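Local coordinates for protein phospholipase C-beta (PLC-beta) (Sepia officinalis, PDB 3QR0) that is a multidomain enzyme of the phosphoinositide-specific phospholipase C family, joining PH, EF-hand-like, TIM-barrel-type and C2 modules, at residues A[21-31]-A[122-133]. Numbering follows the deposited sequence.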
ATOM      1  N   GLN A  21      28.876  -0.855  -9.670  1.00 31.85           N
ATOM      2  CA  GLN A  21      29.205  -2.151  -9.069  1.00 31.73           C
ATOM      3  C   GLN A  21      28.068  -3.166  -9.211  1.00 30.73           C
ATOM      4  O   GLN A  21      28.319  -4.325  -9.530  1.00 30.51           O
ATOM      5  CB  GLN A  21      29.551  -1.979  -7.587  1.00 31.99           C
ATOM      6  CG  GLN A  21      29.990  -3.264  -6.880  1.00 32.61           C
ATOM      7  CD  GLN A  21      30.192  -3.075  -5.384  1.00 33.67           C
ATOM      8  OE1 GLN A  21      30.434  -1.964  -4.915  1.00 35.30           O
ATOM      9  NE2 GLN A  21      30.091  -4.167  -4.626  1.00 33.47           N
ATOM     10  N   LEU A  22      26.829  -2.730  -8.972  1.00 29.74           N
ATOM     11  CA  LEU A  22      25.669  -3.622  -9.069  1.00 29.21           C
ATOM     12  C   LEU A  22      25.245  -3.865 -10.515  1.00 29.07           C
ATOM     13  O   LEU A  22      24.682  -4.916 -10.825  1.00 28.72           O
ATOM     14  CB  LEU A  22      24.467  -3.095  -8.272  1.00 28.64           C
ATOM     15  CG  LEU A  22      24.623  -2.767  -6.778  1.00 29.50           C
ATOM     16  CD1 LEU A  22      23.372  -3.190  -6.020  1.00 28.52           C
ATOM     17  CD2 LEU A  22      25.869  -3.390  -6.152  1.00 30.48           C
ATOM     18  N   ILE A  23      25.505  -2.892 -11.386  1.00 29.10           N
ATOM     19  CA  ILE A  23      25.230  -3.024 -12.817  1.00 29.20           C
ATOM     20  C   ILE A  23      26.165  -4.055 -13.451  1.00 29.82           C
ATOM     21  O   ILE A  23      25.729  -4.906 -14.231  1.00 29.69           O
ATOM     22  CB  ILE A  23      25.364  -1.657 -13.537  1.00 29.66           C
ATOM     23  CG1 ILE A  23      24.234  -0.723 -13.094  1.00 28.80           C
ATOM     24  CG2 ILE A  23      25.336  -1.826 -15.056  1.00 30.07           C
ATOM     25  CD1 ILE A  23      24.325   0.667 -13.672  1.00 30.24           C
ATOM     26  N   LYS A  24      27.449  -3.965 -13.112  1.00 30.18           N
ATOM     27  CA  LYS A  24      28.436  -4.962 -13.507  1.00 31.05           C
ATOM     28  C   LYS A  24      28.117  -6.304 -12.844  1.00 30.55           C
ATOM     29  O   LYS A  24      28.096  -7.344 -13.499  1.00 30.63           O
ATOM     30  CB  LYS A  24      29.838  -4.495 -13.105  1.00 31.86           C
ATOM     31  CG  LYS A  24      30.907  -5.571 -13.144  1.00 34.06           C
ATOM     32  CD  LYS A  24      32.243  -5.040 -12.648  1.00 36.12           C
ATOM     33  CE  LYS A  24      32.338  -5.017 -11.128  1.00 36.69           C
ATOM     34  NZ  LYS A  24      32.394  -6.378 -10.541  1.00 38.20           N
ATOM     35  N   GLY A  25      27.888  -6.263 -11.535  1.00 29.82           N
ATOM     36  CA  GLY A  25      27.448  -7.433 -10.791  1.00 29.32           C
ATOM     37  C   GLY A  25      28.515  -7.985  -9.879  1.00 29.69           C
ATOM     38  O   GLY A  25      29.695  -7.672 -10.025  1.00 30.40           O
ATOM     39  N   ASP A  26      28.085  -8.810  -8.933  1.00 29.05           N
ATOM     40  CA  ASP A  26      28.985  -9.462  -7.999  1.00 29.56           C
ATOM     41  C   ASP A  26      28.732 -10.972  -8.002  1.00 29.42           C
ATOM     42  O   ASP A  26      27.652 -11.439  -8.378  1.00 28.23           O
ATOM     43  CB  ASP A  26      28.813  -8.877  -6.590  1.00 29.26           C
ATOM     44  CG  ASP A  26      29.652  -7.620  -6.364  1.00 30.31           C
ATOM     45  OD1 ASP A  26      30.866  -7.642  -6.663  1.00 32.13           O
ATOM     46  OD2 ASP A  26      29.101  -6.616  -5.871  1.00 31.36           O
ATOM     47  N   LYS A  27      29.751 -11.718  -7.598  1.00 29.92           N
ATOM     48  CA  LYS A  27      29.683 -13.170  -7.546  1.00 30.34           C
ATOM     49  C   LYS A  27      29.060 -13.599  -6.224  1.00 29.47           C
ATOM     50  O   LYS A  27      29.400 -13.065  -5.167  1.00 29.24           O
ATOM     51  CB  LYS A  27      31.082 -13.773  -7.712  1.00 31.68           C
ATOM     52  CG  LYS A  27      31.761 -13.364  -9.021  1.00 33.56           C
ATOM     53  CD  LYS A  27      33.289 -13.483  -8.976  1.00 36.72           C
ATOM     54  CE  LYS A  27      33.794 -14.796  -9.546  1.00 38.32           C
ATOM     55  NZ  LYS A  27      35.219 -14.700  -9.982  1.00 40.70           N
ATOM     56  N   PHE A  28      28.121 -14.538  -6.295  1.00 28.92           N
ATOM     57  CA  PHE A  28      27.488 -15.111  -5.107  1.00 28.34           C
ATOM     58  C   PHE A  28      27.359 -16.609  -5.279  1.00 28.69           C
ATOM     59  O   PHE A  28      27.250 -17.096  -6.402  1.00 28.47           O
ATOM     60  CB  PHE A  28      26.074 -14.563  -4.912  1.00 27.30           C
ATOM     61  CG  PHE A  28      26.010 -13.105  -4.550  1.00 26.24           C
ATOM     62  CD1 PHE A  28      25.876 -12.712  -3.224  1.00 26.06           C
ATOM     63  CD2 PHE A  28      26.026 -12.130  -5.538  1.00 26.60           C
ATOM     64  CE1 PHE A  28      25.789 -11.367  -2.882  1.00 25.61           C
ATOM     65  CE2 PHE A  28      25.940 -10.780  -5.209  1.00 26.11           C
ATOM     66  CZ  PHE A  28      25.823 -10.399  -3.875  1.00 25.98           C
ATOM     67  N   LEU A  29      27.353 -17.339  -4.169  1.00 29.04           N
ATOM     68  CA  LEU A  29      26.921 -18.730  -4.196  1.00 29.65           C
ATOM     69  C   LEU A  29      25.439 -18.750  -3.854  1.00 28.89           C
ATOM     70  O   LEU A  29      25.023 -18.170  -2.855  1.00 28.25           O
ATOM     71  CB  LEU A  29      27.705 -19.597  -3.209  1.00 30.52           C
ATOM     72  CG  LEU A  29      29.153 -19.923  -3.577  1.00 32.46           C
ATOM     73  CD1 LEU A  29      29.748 -20.908  -2.561  1.00 33.92           C
ATOM     74  CD2 LEU A  29      29.285 -20.487  -4.992  1.00 33.22           C
ATOM     75  N   LYS A  30      24.650 -19.400  -4.704  1.00 29.16           N
ATOM     76  CA  LYS A  30      23.208 -19.515  -4.503  1.00 28.90           C
ATOM     77  C   LYS A  30      22.870 -20.930  -4.053  1.00 29.53           C
ATOM     78  O   LYS A  30      23.376 -21.893  -4.615  1.00 29.64           O
ATOM     79  CB  LYS A  30      22.480 -19.190  -5.807  1.00 28.78           C
ATOM     80  CG  LYS A  30      20.971 -19.217  -5.718  1.00 28.64           C
ATOM     81  CD  LYS A  30      20.343 -18.932  -7.071  1.00 29.17           C
ATOM     82  CE  LYS A  30      18.855 -18.641  -6.931  1.00 28.68           C
ATOM     83  NZ  LYS A  30      18.121 -19.814  -6.390  1.00 28.44           N
ATOM     84  N   TRP A  31      22.008 -21.049  -3.045  1.00 29.87           N
ATOM     85  CA  TRP A  31      21.568 -22.356  -2.552  1.00 30.63           C
ATOM     86  C   TRP A  31      20.079 -22.330  -2.204  1.00 30.95           C
ATOM     87  O   TRP A  31      19.482 -21.259  -2.081  1.00 30.25           O
ATOM     88  CB  TRP A  31      22.398 -22.778  -1.337  1.00 30.85           C
ATOM     89  CG  TRP A  31      22.278 -21.846  -0.171  1.00 29.52           C
ATOM     90  CD1 TRP A  31      22.953 -20.672   0.015  1.00 28.78           C
ATOM     91  CD2 TRP A  31      21.430 -22.006   0.973  1.00 27.99           C
ATOM     92  NE1 TRP A  31      22.571 -20.091   1.197  1.00 27.68           N
ATOM     93  CE2 TRP A  31      21.641 -20.891   1.807  1.00 27.59           C
ATOM     94  CE3 TRP A  31      20.502 -22.981   1.365  1.00 28.40           C
ATOM     95  CZ2 TRP A  31      20.962 -20.720   3.013  1.00 27.37           C
ATOM     96  CZ3 TRP A  31      19.829 -22.814   2.566  1.00 27.70           C
ATOM     97  CH2 TRP A  31      20.065 -21.691   3.379  1.00 27.37           C
ATOM     98  N   LEU A 122      21.749 -16.464  -0.682  1.00 25.50           N
ATOM     99  CA  LEU A 122      23.021 -16.162  -1.336  1.00 25.86           C
ATOM    100  C   LEU A 122      24.145 -16.048  -0.321  1.00 25.96           C
ATOM    101  O   LEU A 122      23.903 -15.656   0.818  1.00 25.32           O
ATOM    102  CB  LEU A 122      22.914 -14.834  -2.078  1.00 25.71           C
ATOM    103  CG  LEU A 122      21.806 -14.728  -3.119  1.00 25.57           C
ATOM    104  CD1 LEU A 122      21.643 -13.283  -3.579  1.00 25.85           C
ATOM    105  CD2 LEU A 122      22.109 -15.649  -4.287  1.00 25.53           C
ATOM    106  N   VAL A 123      25.366 -16.391  -0.747  1.00 26.22           N
ATOM    107  CA  VAL A 123      26.578 -16.128   0.032  1.00 26.64           C
ATOM    108  C   VAL A 123      27.478 -15.210  -0.794  1.00 27.06           C
ATOM    109  O   VAL A 123      27.870 -15.567  -1.908  1.00 27.32           O
ATOM    110  CB  VAL A 123      27.339 -17.426   0.370  1.00 27.52           C
ATOM    111  CG1 VAL A 123      28.540 -17.131   1.281  1.00 27.81           C
ATOM    112  CG2 VAL A 123      26.402 -18.451   1.016  1.00 27.09           C
ATOM    113  N   ALA A 124      27.776 -14.023  -0.264  1.00 26.81           N
ATOM    114  CA  ALA A 124      28.693 -13.081  -0.913  1.00 27.31           C
ATOM    115  C   ALA A 124      30.139 -13.486  -0.624  1.00 28.45           C
ATOM    116  O   ALA A 124      30.381 -14.350   0.211  1.00 28.40           O
ATOM    117  CB  ALA A 124      28.439 -11.659  -0.422  1.00 26.57           C
ATOM    118  N   GLU A 125      31.089 -12.855  -1.314  1.00 29.61           N
ATOM    119  CA  GLU A 125      32.517 -13.113  -1.088  1.00 31.05           C
ATOM    120  C   GLU A 125      33.014 -12.496   0.217  1.00 31.47           C
ATOM    121  O   GLU A 125      34.031 -12.926   0.760  1.00 32.21           O
ATOM    122  CB  GLU A 125      33.363 -12.556  -2.232  1.00 31.91           C
ATOM    123  CG  GLU A 125      33.275 -13.326  -3.536  1.00 33.19           C
ATOM    124  CD  GLU A 125      33.871 -12.546  -4.691  1.00 35.29           C
ATOM    125  OE1 GLU A 125      33.403 -11.410  -4.937  1.00 37.04           O
ATOM    126  OE2 GLU A 125      34.804 -13.059  -5.343  1.00 37.16           O
ATOM    127  N   ASN A 126      32.319 -11.467   0.694  1.00 31.19           N
ATOM    128  CA  ASN A 126      32.680 -10.800   1.946  1.00 31.64           C
ATOM    129  C   ASN A 126      31.489 -10.048   2.537  1.00 31.10           C
ATOM    130  O   ASN A 126      30.413 -10.007   1.936  1.00 30.02           O
ATOM    131  CB  ASN A 126      33.889  -9.868   1.742  1.00 32.44           C
ATOM    132  CG  ASN A 126      33.621  -8.760   0.738  1.00 32.09           C
ATOM    133  OD1 ASN A 126      32.675  -7.985   0.880  1.00 32.05           O
ATOM    134  ND2 ASN A 126      34.464  -8.679  -0.283  1.00 33.46           N
ATOM    135  N   SER A 127      31.690  -9.459   3.713  1.00 31.61           N
ATOM    136  CA  SER A 127      30.610  -8.808   4.446  1.00 31.30           C
ATOM    137  C   SER A 127      30.204  -7.468   3.832  1.00 30.71           C
ATOM    138  O   SER A 127      29.035  -7.104   3.881  1.00 30.01           O
ATOM    139  CB  SER A 127      30.989  -8.633   5.922  1.00 31.96           C
ATOM    140  OG  SER A 127      32.026  -7.682   6.082  1.00 33.59           O
ATOM    141  N   SER A 128      31.158  -6.751   3.243  1.00 31.20           N
ATOM    142  CA  SER A 128      30.872  -5.455   2.621  1.00 30.84           C
ATOM    143  C   SER A 128      29.952  -5.575   1.404  1.00 29.65           C
ATOM    144  O   SER A 128      29.046  -4.764   1.229  1.00 29.05           O
ATOM    145  CB  SER A 128      32.169  -4.755   2.218  1.00 31.61           C
ATOM    146  OG  SER A 128      32.949  -4.476   3.365  1.00 34.06           O
ATOM    147  N   VAL A 129      30.195  -6.580   0.570  1.00 29.50           N
ATOM    148  CA  VAL A 129      29.356  -6.842  -0.593  1.00 28.98           C
ATOM    149  C   VAL A 129      27.931  -7.213  -0.165  1.00 28.23           C
ATOM    150  O   VAL A 129      26.965  -6.705  -0.725  1.00 27.55           O
ATOM    151  CB  VAL A 129      29.948  -7.967  -1.483  1.00 29.55           C
ATOM    152  CG1 VAL A 129      28.951  -8.396  -2.550  1.00 28.56           C
ATOM    153  CG2 VAL A 129      31.265  -7.510  -2.123  1.00 30.23           C
ATOM    154  N   ALA A 130      27.807  -8.085   0.833  1.00 28.58           N
ATOM    155  CA  ALA A 130      26.495  -8.484   1.348  1.00 28.22           C
ATOM    156  C   ALA A 130      25.713  -7.277   1.870  1.00 27.99           C
ATOM    157  O   ALA A 130      24.516  -7.144   1.604  1.00 27.15           O
ATOM    158  CB  ALA A 130      26.641  -9.539   2.448  1.00 28.33           C
ATOM    159  N   LYS A 131      26.395  -6.410   2.611  1.00 28.71           N
ATOM    160  CA  LYS A 131      25.770  -5.214   3.171  1.00 29.05           C
ATOM    161  C   LYS A 131      25.350  -4.244   2.069  1.00 28.52           C
ATOM    162  O   LYS A 131      24.208  -3.786   2.048  1.00 28.16           O
ATOM    163  CB  LYS A 131      26.718  -4.521   4.161  1.00 29.92           C
ATOM    164  CG  LYS A 131      26.103  -3.326   4.881  1.00 31.39           C
ATOM    165  CD  LYS A 131      27.025  -2.811   5.979  1.00 35.18           C
ATOM    166  CE  LYS A 131      26.470  -1.547   6.623  1.00 36.22           C
ATOM    167  NZ  LYS A 131      27.410  -0.996   7.640  1.00 38.55           N
ATOM    168  N   LYS A 132      26.264  -3.944   1.149  1.00 29.14           N
ATOM    169  CA  LYS A 132      25.969  -3.012   0.057  1.00 29.15           C
ATOM    170  C   LYS A 132      24.766  -3.459  -0.777  1.00 28.12           C
ATOM    171  O   LYS A 132      23.888  -2.649  -1.072  1.00 27.25           O
ATOM    172  CB  LYS A 132      27.182  -2.816  -0.855  1.00 30.17           C
ATOM    173  CG  LYS A 132      26.947  -1.790  -1.962  1.00 31.95           C
ATOM    174  CD  LYS A 132      28.189  -0.965  -2.263  1.00 35.75           C
ATOM    175  CE  LYS A 132      27.849   0.312  -3.038  1.00 37.01           C
ATOM    176  NZ  LYS A 132      26.835   1.170  -2.356  1.00 38.28           N
ATOM    177  N   TRP A 133      24.727  -4.736  -1.153  1.00 27.76           N
ATOM    178  CA  TRP A 133      23.595  -5.260  -1.933  1.00 27.35           C
ATOM    179  C   TRP A 133      22.287  -5.186  -1.147  1.00 26.71           C
ATOM    180  O   TRP A 133      21.252  -4.831  -1.697  1.00 26.15           O
ATOM    181  CB  TRP A 133      23.846  -6.694  -2.407  1.00 27.39           C
ATOM    182  CG  TRP A 133      24.669  -6.749  -3.639  1.00 28.29           C
ATOM    183  CD1 TRP A 133      26.020  -6.618  -3.724  1.00 28.64           C
ATOM    184  CD2 TRP A 133      24.200  -6.942  -4.977  1.00 28.14           C
ATOM    185  NE1 TRP A 133      26.425  -6.718  -5.026  1.00 29.61           N
ATOM    186  CE2 TRP A 133      25.327  -6.916  -5.819  1.00 29.33           C
ATOM    187  CE3 TRP A 133      22.938  -7.139  -5.544  1.00 29.11           C
ATOM    188  CZ2 TRP A 133      25.232  -7.075  -7.203  1.00 29.85           C
ATOM    189  CZ3 TRP A 133      22.846  -7.299  -6.925  1.00 28.96           C
ATOM    190  CH2 TRP A 133      23.985  -7.267  -7.733  1.00 28.97           C
TER
HETATM  191  O   HOH W   1      32.196 -10.192  -7.070  1.00 19.52           O
HETATM  192  O   HOH W   2      30.664 -11.191  -3.584  1.00 30.28           O
HETATM  193  O   HOH W   3      22.807 -17.540   2.475  1.00 27.44           O
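Phe28 reaches from its strand to the indole of Trp133, meeting Val123 O first, then Leu122 and Ala124, and at its tip Val129 and Trp133. Phe28 CB lies 3.6 Å from Val123 O. With CG anti to the carbonyl carbon (chi1 -68°), Phe28 CD1 comes within 3.8 Å of Leu122 CB and Phe28 CE1 within 3.6 Å of Ala124 CB, a methyl small enough to lie beside a ring. Phe28 CE2 and CZ together face the indole, Phe28 CZ 3.8 Å from Trp133 CD1 and also touching Val129 CG1; a flat ring supplies the edge for this T-shaped pair, planes at 86°. Trp133 offers a second face, over which branched Leu22 puts CD2 as a CH-pi contact. Strand 26-31 pairing antiparallel with strand 118-124, followed by helix 127-141, is part of the PH-domain fold, whose C-terminal helix closes one end of the barrel-like sheet. Leu29 and Val123 form the hydrogen-bonded pair, their side chains on the other side of the sheet from Phe28. At the indole edge, Trp133 NE1 donates an almost straight bond (2.8 Å, 177°) to the anti lone pair of Asp26 OD2, while Gln21 NE2 takes the syn lone pair. A carboxylate suits the place because both oxygens are acceptors: Asp26 OD1 takes a bond from a water that also donates to Glu125 OE1.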